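Local coordinates for UPF0130 protein PH1069 (Pyrococcus horikoshii, PDB 2IT2) that probably transfers a methyl group from S-adenosyl-L-methionine to N-4 of a wyosine precursor at position 37 of tRNA(Phe), a step in wyosine derivative biosynthesis, at residues R6-F11 / G111-E116. Sequence-based numbering, arbitrary orientation.
Sequences RFTENF and GAKTLE
T8 and K113 meet through one hydrogen bond: the T8 hydroxyl OG1 donates to the carbonyl O of K113 at 2.8 Å, in the carbonyl plane and at a C=O...donor angle of 160°. The same oxygen also receives a CA-H...O contact from T8 CA at 3.5 Å and lies 3.2 Å from F7 CE2, so a hydroxyl, a CA-H and a ring carbon of helix 6-9 all lie near it. F7 CZ is 3.8 Å from L115 N, which lies near the ring plane at the edge, while T8 OG1 sits over one ring face, offset toward the rim. Beyond this bond, K113 CB lies over the centre of one F11 face in a CH-pi contact, 3.7 Å from the ring centroid and 8° off its normal. With K113 CG anti to the backbone N (chi1 -176°), CG comes within 3.8 Å of F11 CG; the extended K113 side chain crosses that of F11 at about a right angle. An alanine at F11 would probably leave K113 CB without its aromatic platform and open a gap beside F49, whose ring also meets F11. Backbone hydrogen bonds tie G111, A112 and K113 to F49, L143 and N47. Segment 111-116 runs from strand 98-112 into helix 115-127, N-capped by T114 (OG1 to D117 N). Helix 6-9 and F11, which starts helix 11-27, pack against this turn, F7 also touching L143 of strand 143-148 and Y4 of the second subunit.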
loop_
_atom_site.group_PDB
_atom_site.type_symbol
_atom_site.label_atom_id
_atom_site.label_comp_id
_atom_site.label_asym_id
_atom_site.label_seq_id
_atom_site.Cartn_x
_atom_site.Cartn_y
_atom_site.Cartn_z
ATOM N N ARG B 6 11.421 -13.905 21.247
ATOM C CA ARG B 6 10.257 -14.622 21.751
ATOM C C ARG B 6 9.451 -15.244 20.610
ATOM O O ARG B 6 8.964 -16.363 20.750
ATOM C CB ARG B 6 9.351 -13.692 22.554
ATOM C CG ARG B 6 9.472 -13.897 24.038
ATOM C CD ARG B 6 9.116 -15.331 24.415
ATOM N NE ARG B 6 9.504 -15.639 25.788
ATOM C CZ ARG B 6 8.882 -15.174 26.866
ATOM N NH1 ARG B 6 7.829 -14.381 26.737
ATOM N NH2 ARG B 6 9.318 -15.498 28.076
ATOM N N PHE B 7 9.308 -14.538 19.486
ATOM C CA PHE B 7 8.528 -15.097 18.371
ATOM C C PHE B 7 9.192 -16.356 17.830
ATOM O O PHE B 7 8.523 -17.257 17.331
ATOM C CB PHE B 7 8.326 -14.070 17.240
ATOM C CG PHE B 7 9.553 -13.804 16.408
ATOM C CD1 PHE B 7 10.458 -12.820 16.778
ATOM C CD2 PHE B 7 9.779 -14.513 15.236
ATOM C CE1 PHE B 7 11.572 -12.543 15.981
ATOM C CE2 PHE B 7 10.886 -14.241 14.434
ATOM C CZ PHE B 7 11.781 -13.259 14.806
ATOM N N THR B 8 10.516 -16.421 17.930
ATOM C CA THR B 8 11.231 -17.596 17.463
ATOM C C THR B 8 10.943 -18.748 18.439
ATOM O O THR B 8 10.757 -19.902 18.044
ATOM C CB THR B 8 12.753 -17.347 17.415
ATOM O OG1 THR B 8 13.052 -16.263 16.523
ATOM C CG2 THR B 8 13.452 -18.588 16.929
ATOM N N GLU B 9 10.916 -18.426 19.726
ATOM C CA GLU B 9 10.629 -19.430 20.738
ATOM C C GLU B 9 9.202 -19.970 20.599
ATOM O O GLU B 9 8.946 -21.147 20.844
ATOM C CB GLU B 9 10.819 -18.819 22.127
ATOM C CG GLU B 9 12.278 -18.528 22.462
ATOM C CD GLU B 9 12.470 -17.311 23.355
ATOM O OE1 GLU B 9 11.565 -16.993 24.153
ATOM O OE2 GLU B 9 13.547 -16.679 23.270
ATOM N N ASN B 10 8.284 -19.091 20.204
ATOM C CA ASN B 10 6.871 -19.434 20.039
ATOM C C ASN B 10 6.484 -19.943 18.649
ATOM O O ASN B 10 5.326 -20.305 18.422
ATOM C CB ASN B 10 6.005 -18.208 20.356
ATOM C CG ASN B 10 6.025 -17.832 21.824
ATOM O OD1 ASN B 10 5.974 -18.695 22.700
ATOM N ND2 ASN B 10 6.074 -16.535 22.101
ATOM N N PHE B 11 7.442 -19.994 17.727
ATOM C CA PHE B 11 7.155 -20.413 16.358
ATOM C C PHE B 11 6.438 -21.751 16.159
ATOM O O PHE B 11 5.471 -21.834 15.398
ATOM C CB PHE B 11 8.439 -20.407 15.519
ATOM C CG PHE B 11 8.204 -20.718 14.074
ATOM C CD1 PHE B 11 7.719 -19.744 13.206
ATOM C CD2 PHE B 11 8.412 -22.003 13.589
ATOM C CE1 PHE B 11 7.450 -20.056 11.881
ATOM C CE2 PHE B 11 8.145 -22.321 12.265
ATOM C CZ PHE B 11 7.661 -21.344 11.410
ATOM N N GLY B 111 3.932 -16.018 8.513
ATOM C CA GLY B 111 4.734 -15.963 9.725
ATOM C C GLY B 111 6.105 -16.555 9.422
ATOM O O GLY B 111 6.208 -17.465 8.613
ATOM N N ALA B 112 7.151 -16.025 10.056
ATOM C CA ALA B 112 8.518 -16.513 9.838
ATOM C C ALA B 112 9.190 -16.864 11.157
ATOM O O ALA B 112 8.959 -16.214 12.175
ATOM C CB ALA B 112 9.350 -15.455 9.092
ATOM N N LYS B 113 10.040 -17.885 11.133
ATOM C CA LYS B 113 10.716 -18.306 12.352
ATOM C C LYS B 113 11.806 -17.353 12.875
ATOM O O LYS B 113 11.991 -17.229 14.091
ATOM C CB LYS B 113 11.298 -19.704 12.152
ATOM C CG LYS B 113 11.933 -20.277 13.399
ATOM C CD LYS B 113 12.373 -21.701 13.165
ATOM C CE LYS B 113 12.957 -22.298 14.434
ATOM N NZ LYS B 113 13.336 -23.727 14.251
ATOM N N THR B 114 12.520 -16.686 11.968
ATOM C CA THR B 114 13.584 -15.756 12.363
ATOM C C THR B 114 13.546 -14.511 11.494
ATOM O O THR B 114 12.887 -14.490 10.455
ATOM C CB THR B 114 14.979 -16.391 12.209
ATOM O OG1 THR B 114 15.285 -16.554 10.820
ATOM C CG2 THR B 114 15.014 -17.738 12.884
ATOM N N LEU B 115 14.255 -13.471 11.922
ATOM C CA LEU B 115 14.289 -12.242 11.156
ATOM C C LEU B 115 14.950 -12.507 9.809
ATOM O O LEU B 115 14.552 -11.950 8.789
ATOM C CB LEU B 115 15.047 -11.159 11.918
ATOM C CG LEU B 115 15.148 -9.814 11.196
ATOM C CD1 LEU B 115 13.753 -9.242 10.902
ATOM C CD2 LEU B 115 15.965 -8.859 12.073
ATOM N N GLU B 116 15.966 -13.363 9.808
ATOM C CA GLU B 116 16.627 -13.691 8.557
ATOM C C GLU B 116 15.682 -14.390 7.574
ATOM O O GLU B 116 15.731 -14.122 6.375
ATOM C CB GLU B 116 17.833 -14.586 8.815
ATOM C CG GLU B 116 18.652 -14.855 7.568
ATOM C CD GLU B 116 19.843 -15.723 7.867
ATOM O OE1 GLU B 116 20.626 -15.342 8.760
ATOM O OE2 GLU B 116 19.994 -16.784 7.222
#